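Local coordinates for protein annexin B22 (Schistosoma mansoni, PDB 4MDU) that binds acidic phospholipid membranes in a calcium-dependent manner, aggregates liposomes, and takes part in reproduction of the worm and in host-parasite interaction, at residues Pro21-Thr33 with Arg319-Tyr331. Numbering follows the deposited sequence.
Sequences PHGKHYRPTIKPT and RSEIDLQDIMDAY
The guanidinium of Arg27 has Gln325 CG over one face, while Asp326 OD2 and Asp329 OD2 both lie at its edge. NH1 alone serves the two carboxylates, three residues apart on helix 324-335, meeting Asp326 OD2 (2.9 Å) on the anti side and Asp329 OD2 (2.9 Å) on the syn side; their planes are turned 46° and 43° from the guanidinium. The Arg27 chain, bent at its second and third torsions, brings NH1 between them. Asp326 has a second task: its OD1 lies at the edge of the Tyr26 ring and takes the backbone N-H of Arg27 (N to OD1 2.6 Å) from above the carboxylate plane. One carboxylate thus holds both backbone and side chain of the arginine, and a water donates to this OD1 and to His25 O. Ser320 O accepts a bond of 156° from Ile30 N (2.8 Å) and a weak one from Thr29 N. Thr29 sets CG2 against Met328 SD (3.8 Å), while its OG1 bonds to Leu358 O. The contact ties the loop before helix 38-48 to the turn between helices 311-320 and 324-335 of the predicted fourth annexin repeat, with helix 290-301 beside Tyr26 and helix 339-346 against Leu324 and Met328.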
ATOM      1  N   PRO B  21     -26.897  -5.409  -2.117  1.00 44.02           N
ATOM      2  CA  PRO B  21     -27.021  -5.857  -3.512  1.00 51.99           C
ATOM      3  C   PRO B  21     -28.389  -6.470  -3.825  1.00 61.10           C
ATOM      4  O   PRO B  21     -28.860  -6.387  -4.965  1.00 66.13           O
ATOM      5  CB  PRO B  21     -25.927  -6.922  -3.626  1.00 51.62           C
ATOM      6  CG  PRO B  21     -24.889  -6.474  -2.638  1.00 41.35           C
ATOM      7  CD  PRO B  21     -25.688  -5.949  -1.470  1.00 35.86           C
ATOM      8  N   HIS B  22     -29.016  -7.059  -2.812  1.00 52.42           N
ATOM      9  CA  HIS B  22     -30.284  -7.752  -2.974  1.00 51.41           C
ATOM     10  C   HIS B  22     -31.485  -6.880  -2.668  1.00 49.19           C
ATOM     11  O   HIS B  22     -32.606  -7.364  -2.662  1.00 48.08           O
ATOM     12  CB  HIS B  22     -30.322  -9.005  -2.101  1.00 53.61           C
ATOM     13  CG  HIS B  22     -29.214  -9.965  -2.395  1.00 68.34           C
ATOM     14  ND1 HIS B  22     -28.180 -10.201  -1.515  1.00 74.09           N
ATOM     15  CD2 HIS B  22     -28.961 -10.724  -3.487  1.00 72.56           C
ATOM     16  CE1 HIS B  22     -27.345 -11.075  -2.048  1.00 76.91           C
ATOM     17  NE2 HIS B  22     -27.798 -11.411  -3.243  1.00 75.41           N
ATOM     18  N   GLY B  23     -31.260  -5.596  -2.419  1.00 45.47           N
ATOM     19  CA  GLY B  23     -32.367  -4.691  -2.171  1.00 41.66           C
ATOM     20  C   GLY B  23     -32.741  -4.457  -0.715  1.00 41.48           C
ATOM     21  O   GLY B  23     -33.515  -3.557  -0.421  1.00 40.25           O
ATOM     22  N   LYS B  24     -32.197  -5.256   0.199  1.00 43.74           N
ATOM     23  CA  LYS B  24     -32.488  -5.101   1.622  1.00 41.57           C
ATOM     24  C   LYS B  24     -31.815  -3.831   2.153  1.00 32.32           C
ATOM     25  O   LYS B  24     -30.718  -3.496   1.736  1.00 33.79           O
ATOM     26  CB  LYS B  24     -31.986  -6.336   2.379  1.00 42.37           C
ATOM     27  CG  LYS B  24     -32.353  -6.372   3.841  1.00 45.25           C
ATOM     28  N   HIS B  25     -32.476  -3.114   3.051  1.00 34.75           N
ATOM     29  CA  HIS B  25     -31.857  -1.947   3.692  1.00 38.15           C
ATOM     30  C   HIS B  25     -30.599  -2.330   4.468  1.00 39.76           C
ATOM     31  O   HIS B  25     -30.584  -3.342   5.177  1.00 40.30           O
ATOM     32  CB  HIS B  25     -32.809  -1.313   4.708  1.00 39.19           C
ATOM     33  CG  HIS B  25     -33.809  -0.377   4.120  1.00 57.55           C
ATOM     34  ND1 HIS B  25     -35.069  -0.782   3.731  1.00 64.36           N
ATOM     35  CD2 HIS B  25     -33.750   0.955   3.882  1.00 61.42           C
ATOM     36  CE1 HIS B  25     -35.737   0.258   3.263  1.00 65.48           C
ATOM     37  NE2 HIS B  25     -34.960   1.324   3.345  1.00 66.01           N
ATOM     38  N   TYR B  26     -29.556  -1.511   4.360  1.00 34.41           N
ATOM     39  CA  TYR B  26     -28.430  -1.626   5.284  1.00 31.88           C
ATOM     40  C   TYR B  26     -28.866  -1.067   6.627  1.00 31.39           C
ATOM     41  O   TYR B  26     -29.773  -0.245   6.686  1.00 34.29           O
ATOM     42  CB  TYR B  26     -27.197  -0.878   4.774  1.00 25.68           C
ATOM     43  CG  TYR B  26     -26.381  -1.646   3.763  1.00 28.25           C
ATOM     44  CD1 TYR B  26     -25.745  -2.849   4.112  1.00 24.28           C
ATOM     45  CD2 TYR B  26     -26.245  -1.179   2.460  1.00 20.65           C
ATOM     46  CE1 TYR B  26     -24.986  -3.548   3.181  1.00 26.78           C
ATOM     47  CE2 TYR B  26     -25.494  -1.870   1.525  1.00 26.19           C
ATOM     48  CZ  TYR B  26     -24.866  -3.049   1.888  1.00 33.51           C
ATOM     49  OH  TYR B  26     -24.121  -3.724   0.950  1.00 37.01           O
ATOM     50  N   ARG B  27     -28.240  -1.532   7.706  1.00 24.81           N
ATOM     51  CA  ARG B  27     -28.646  -1.114   9.038  1.00 31.43           C
ATOM     52  C   ARG B  27     -27.593  -0.214   9.654  1.00 28.60           C
ATOM     53  O   ARG B  27     -26.440  -0.624   9.818  1.00 32.52           O
ATOM     54  CB  ARG B  27     -28.890  -2.333   9.940  1.00 31.58           C
ATOM     55  CG  ARG B  27     -29.903  -3.308   9.376  1.00 45.82           C
ATOM     56  CD  ARG B  27     -29.469  -4.746   9.579  1.00 42.63           C
ATOM     57  NE  ARG B  27     -29.625  -5.151  10.961  1.00 45.10           N
ATOM     58  CZ  ARG B  27     -28.740  -5.884  11.630  1.00 43.78           C
ATOM     59  NH1 ARG B  27     -27.618  -6.298  11.049  1.00 35.84           N
ATOM     60  NH2 ARG B  27     -28.974  -6.195  12.891  1.00 56.52           N
ATOM     61  N   PRO B  28     -27.988   1.019  10.000  1.00 32.58           N
ATOM     62  CA  PRO B  28     -27.085   1.975  10.652  1.00 39.04           C
ATOM     63  C   PRO B  28     -27.154   1.873  12.172  1.00 35.73           C
ATOM     64  O   PRO B  28     -28.115   1.301  12.703  1.00 29.54           O
ATOM     65  CB  PRO B  28     -27.645   3.329  10.203  1.00 29.31           C
ATOM     66  CG  PRO B  28     -29.117   3.076  10.080  1.00 34.70           C
ATOM     67  CD  PRO B  28     -29.289   1.625   9.670  1.00 35.62           C
ATOM     68  N   THR B  29     -26.169   2.428  12.876  1.00 28.74           N
ATOM     69  CA  THR B  29     -26.293   2.526  14.337  1.00 26.69           C
ATOM     70  C   THR B  29     -26.921   3.860  14.750  1.00 35.64           C
ATOM     71  O   THR B  29     -27.324   4.035  15.901  1.00 36.07           O
ATOM     72  CB  THR B  29     -24.945   2.386  15.042  1.00 26.41           C
ATOM     73  OG1 THR B  29     -24.044   3.380  14.535  1.00 23.42           O
ATOM     74  CG2 THR B  29     -24.367   0.985  14.806  1.00 25.35           C
ATOM     75  N   ILE B  30     -26.976   4.815  13.824  1.00 32.31           N
ATOM     76  CA  ILE B  30     -27.633   6.094  14.113  1.00 34.73           C
ATOM     77  C   ILE B  30     -28.682   6.457  13.064  1.00 34.32           C
ATOM     78  O   ILE B  30     -28.375   6.592  11.880  1.00 30.96           O
ATOM     79  CB  ILE B  30     -26.641   7.279  14.306  1.00 30.13           C
ATOM     80  CG1 ILE B  30     -25.682   7.009  15.484  1.00 23.12           C
ATOM     81  CG2 ILE B  30     -27.430   8.600  14.542  1.00 23.96           C
ATOM     82  CD1 ILE B  30     -24.407   7.961  15.521  1.00 18.01           C
ATOM     83  N   LYS B  31     -29.922   6.608  13.521  1.00 38.49           N
ATOM     84  CA  LYS B  31     -31.047   6.930  12.656  1.00 40.81           C
ATOM     85  C   LYS B  31     -31.586   8.282  13.088  1.00 40.50           C
ATOM     86  O   LYS B  31     -31.524   8.615  14.272  1.00 35.16           O
ATOM     87  CB  LYS B  31     -32.163   5.889  12.827  1.00 42.54           C
ATOM     88  CG  LYS B  31     -31.885   4.523  12.204  1.00 54.95           C
ATOM     89  CD  LYS B  31     -32.762   3.437  12.845  1.00 57.12           C
ATOM     90  CE  LYS B  31     -33.913   3.011  11.949  1.00 65.21           C
ATOM     91  NZ  LYS B  31     -33.463   2.151  10.813  1.00 68.38           N
ATOM     92  N   PRO B  32     -32.146   9.052  12.141  1.00 40.67           N
ATOM     93  CA  PRO B  32     -32.814  10.302  12.508  1.00 44.58           C
ATOM     94  C   PRO B  32     -33.806  10.064  13.636  1.00 47.24           C
ATOM     95  O   PRO B  32     -34.587   9.110  13.599  1.00 52.05           O
ATOM     96  CB  PRO B  32     -33.546  10.711  11.221  1.00 44.17           C
ATOM     97  CG  PRO B  32     -33.553   9.473  10.360  1.00 48.33           C
ATOM     98  CD  PRO B  32     -32.288   8.753  10.709  1.00 40.07           C
ATOM     99  N   THR B  33     -33.748  10.933  14.639  1.00 50.48           N
ATOM    100  CA  THR B  33     -34.587  10.843  15.823  1.00 65.42           C
ATOM    101  C   THR B  33     -35.926  11.518  15.544  1.00 65.90           C
ATOM    102  O   THR B  33     -35.986  12.728  15.333  1.00 63.69           O
ATOM    103  CB  THR B  33     -33.899  11.535  17.024  1.00 80.57           C
ATOM    104  OG1 THR B  33     -32.487  11.269  16.998  1.00 84.98           O
ATOM    105  CG2 THR B  33     -34.487  11.049  18.345  1.00 85.71           C
ATOM    106  N   ARG B 319     -19.999   5.769   8.798  1.00 22.84           N
ATOM    107  CA  ARG B 319     -20.785   4.548   8.589  1.00 25.51           C
ATOM    108  C   ARG B 319     -21.959   4.449   9.546  1.00 27.70           C
ATOM    109  O   ARG B 319     -22.925   3.724   9.304  1.00 30.76           O
ATOM    110  CB  ARG B 319     -19.907   3.314   8.707  1.00 21.47           C
ATOM    111  CG  ARG B 319     -18.974   3.187   7.535  1.00 33.67           C
ATOM    112  CD  ARG B 319     -19.833   2.999   6.288  1.00 44.30           C
ATOM    113  NE  ARG B 319     -19.468   3.970   5.296  1.00 43.16           N
ATOM    114  CZ  ARG B 319     -19.970   4.046   4.072  1.00 35.37           C
ATOM    115  NH1 ARG B 319     -20.909   3.205   3.636  1.00 28.68           N
ATOM    116  NH2 ARG B 319     -19.504   4.984   3.282  1.00 37.13           N
ATOM    117  N   SER B 320     -21.871   5.206  10.630  1.00 24.08           N
ATOM    118  CA  SER B 320     -22.849   5.105  11.697  1.00 27.09           C
ATOM    119  C   SER B 320     -24.264   5.352  11.193  1.00 24.46           C
ATOM    120  O   SER B 320     -25.209   4.694  11.628  1.00 25.61           O
ATOM    121  CB  SER B 320     -22.501   6.071  12.833  1.00 30.86           C
ATOM    122  OG  SER B 320     -22.572   7.417  12.416  1.00 26.89           O
ATOM    123  N   GLU B 321     -24.416   6.306  10.282  1.00 28.56           N
ATOM    124  CA  GLU B 321     -25.743   6.633   9.800  1.00 32.99           C
ATOM    125  C   GLU B 321     -26.054   5.920   8.490  1.00 32.39           C
ATOM    126  O   GLU B 321     -27.077   6.186   7.879  1.00 31.30           O
ATOM    127  CB  GLU B 321     -25.978   8.157   9.706  1.00 33.55           C
ATOM    128  CG  GLU B 321     -24.969   8.945   8.890  1.00 33.88           C
ATOM    129  CD  GLU B 321     -25.236  10.454   8.941  1.00 39.98           C
ATOM    130  OE1 GLU B 321     -24.805  11.107   9.921  1.00 35.25           O
ATOM    131  OE2 GLU B 321     -25.890  10.983   8.010  1.00 33.14           O
ATOM    132  N   ILE B 322     -25.202   4.982   8.086  1.00 26.53           N
ATOM    133  CA  ILE B 322     -25.480   4.224   6.863  1.00 23.99           C
ATOM    134  C   ILE B 322     -25.605   2.726   7.093  1.00 28.86           C
ATOM    135  O   ILE B 322     -26.689   2.155   6.960  1.00 22.74           O
ATOM    136  CB  ILE B 322     -24.430   4.487   5.763  1.00 26.30           C
ATOM    137  CG1 ILE B 322     -24.314   5.998   5.508  1.00 25.95           C
ATOM    138  CG2 ILE B 322     -24.825   3.758   4.462  1.00 24.13           C
ATOM    139  CD1 ILE B 322     -23.116   6.376   4.666  1.00 29.06           C
ATOM    140  N   ASP B 323     -24.504   2.079   7.453  1.00 27.36           N
ATOM    141  CA  ASP B 323     -24.509   0.629   7.454  1.00 26.80           C
ATOM    142  C   ASP B 323     -23.631   0.030   8.558  1.00 28.65           C
ATOM    143  O   ASP B 323     -23.242  -1.129   8.482  1.00 27.70           O
ATOM    144  CB  ASP B 323     -24.030   0.134   6.085  1.00 14.69           C
ATOM    145  CG  ASP B 323     -22.791   0.859   5.623  1.00 23.37           C
ATOM    146  OD1 ASP B 323     -22.192   1.602   6.450  1.00 18.98           O
ATOM    147  OD2 ASP B 323     -22.420   0.712   4.438  1.00 25.72           O
ATOM    148  N   LEU B 324     -23.305   0.829   9.564  1.00 30.20           N
ATOM    149  CA  LEU B 324     -22.354   0.388  10.576  1.00 30.03           C
ATOM    150  C   LEU B 324     -22.771  -0.924  11.301  1.00 23.38           C
ATOM    151  O   LEU B 324     -21.949  -1.790  11.511  1.00 23.81           O
ATOM    152  CB  LEU B 324     -22.024   1.519  11.561  1.00 17.97           C
ATOM    153  CG  LEU B 324     -21.054   1.103  12.678  1.00 23.45           C
ATOM    154  CD1 LEU B 324     -19.741   0.561  12.093  1.00 22.27           C
ATOM    155  CD2 LEU B 324     -20.780   2.279  13.614  1.00 29.58           C
ATOM    156  N   GLN B 325     -24.041  -1.080  11.647  1.00 26.00           N
ATOM    157  CA  GLN B 325     -24.478  -2.326  12.271  1.00 31.59           C
ATOM    158  C   GLN B 325     -24.129  -3.558  11.432  1.00 34.13           C
ATOM    159  O   GLN B 325     -23.675  -4.569  11.966  1.00 31.59           O
ATOM    160  CB  GLN B 325     -25.969  -2.316  12.581  1.00 28.54           C
ATOM    161  CG  GLN B 325     -26.410  -3.528  13.397  1.00 31.65           C
ATOM    162  CD  GLN B 325     -25.816  -3.535  14.795  1.00 36.17           C
ATOM    163  OE1 GLN B 325     -25.241  -4.535  15.236  1.00 32.47           O
ATOM    164  NE2 GLN B 325     -25.946  -2.414  15.498  1.00 31.62           N
ATOM    165  N   ASP B 326     -24.328  -3.474  10.122  1.00 27.59           N
ATOM    166  CA  ASP B 326     -24.018  -4.597   9.259  1.00 26.12           C
ATOM    167  C   ASP B 326     -22.523  -4.825   9.215  1.00 26.89           C
ATOM    168  O   ASP B 326     -22.055  -5.959   9.099  1.00 28.59           O
ATOM    169  CB  ASP B 326     -24.584  -4.379   7.850  1.00 33.42           C
ATOM    170  CG  ASP B 326     -26.097  -4.463   7.825  1.00 35.43           C
ATOM    171  OD1 ASP B 326     -26.747  -3.590   7.217  1.00 41.89           O
ATOM    172  OD2 ASP B 326     -26.642  -5.396   8.445  1.00 38.49           O
ATOM    173  N   ILE B 327     -21.775  -3.734   9.307  1.00 27.38           N
ATOM    174  CA  ILE B 327     -20.327  -3.813   9.343  1.00 25.09           C
ATOM    175  C   ILE B 327     -19.864  -4.447  10.660  1.00 24.88           C
ATOM    176  O   ILE B 327     -18.877  -5.182  10.699  1.00 22.45           O
ATOM    177  CB  ILE B 327     -19.713  -2.403   9.199  1.00 30.75           C
ATOM    178  CG1 ILE B 327     -19.968  -1.854   7.787  1.00 27.53           C
ATOM    179  CG2 ILE B 327     -18.227  -2.407   9.547  1.00 25.16           C
ATOM    180  CD1 ILE B 327     -19.827  -0.341   7.688  1.00 27.47           C
ATOM    181  N   MET B 328     -20.576  -4.151  11.740  1.00 26.54           N
ATOM    182  CA  MET B 328     -20.252  -4.742  13.037  1.00 29.74           C
ATOM    183  C   MET B 328     -20.446  -6.265  13.013  1.00 28.19           C
ATOM    184  O   MET B 328     -19.584  -7.009  13.478  1.00 31.93           O
ATOM    185  CB  MET B 328     -21.076  -4.094  14.149  1.00 18.53           C
ATOM    186  CG  MET B 328     -20.545  -2.718  14.559  1.00 23.60           C
ATOM    187  SD  MET B 328     -21.746  -1.743  15.490  1.00 36.78           S
ATOM    188  CE  MET B 328     -22.184  -2.865  16.804  1.00 63.64           C
ATOM    189  N   ASP B 329     -21.554  -6.726  12.443  1.00 27.29           N
ATOM    190  CA  ASP B 329     -21.781  -8.171  12.342  1.00 35.94           C
ATOM    191  C   ASP B 329     -20.669  -8.841  11.554  1.00 39.47           C
ATOM    192  O   ASP B 329     -20.103  -9.845  11.995  1.00 39.16           O
ATOM    193  CB  ASP B 329     -23.125  -8.470  11.702  1.00 37.01           C
ATOM    194  CG  ASP B 329     -24.285  -7.981  12.543  1.00 39.02           C
ATOM    195  OD1 ASP B 329     -24.060  -7.576  13.699  1.00 41.03           O
ATOM    196  OD2 ASP B 329     -25.426  -8.001  12.047  1.00 49.21           O
ATOM    197  N   ALA B 330     -20.345  -8.275  10.393  1.00 39.16           N
ATOM    198  CA  ALA B 330     -19.266  -8.806   9.567  1.00 29.77           C
ATOM    199  C   ALA B 330     -17.945  -8.812  10.336  1.00 25.89           C
ATOM    200  O   ALA B 330     -17.176  -9.765  10.264  1.00 30.18           O
ATOM    201  CB  ALA B 330     -19.129  -8.011   8.286  1.00 29.71           C
ATOM    202  N   TYR B 331     -17.680  -7.739  11.068  1.00 24.80           N
ATOM    203  CA  TYR B 331     -16.440  -7.669  11.800  1.00 26.84           C
ATOM    204  C   TYR B 331     -16.256  -8.865  12.753  1.00 31.19           C
ATOM    205  O   TYR B 331     -15.200  -9.488  12.785  1.00 30.89           O
ATOM    206  CB  TYR B 331     -16.323  -6.364  12.573  1.00 19.66           C
ATOM    207  CG  TYR B 331     -14.935  -6.207  13.127  1.00 22.41           C
ATOM    208  CD1 TYR B 331     -14.544  -6.898  14.275  1.00 25.29           C
ATOM    209  CD2 TYR B 331     -14.003  -5.390  12.501  1.00 25.65           C
ATOM    210  CE1 TYR B 331     -13.265  -6.770  14.787  1.00 24.29           C
ATOM    211  CE2 TYR B 331     -12.719  -5.248  13.008  1.00 29.94           C
ATOM    212  CZ  TYR B 331     -12.357  -5.955  14.148  1.00 27.65           C
ATOM    213  OH  TYR B 331     -11.093  -5.834  14.645  1.00 31.74           O
TER
HETATM  214  O   HOH W   1     -28.908  -5.171   6.364  1.00 45.04           O
HETATM  215  O   HOH W   2     -29.180   7.069   9.362  1.00 30.61           O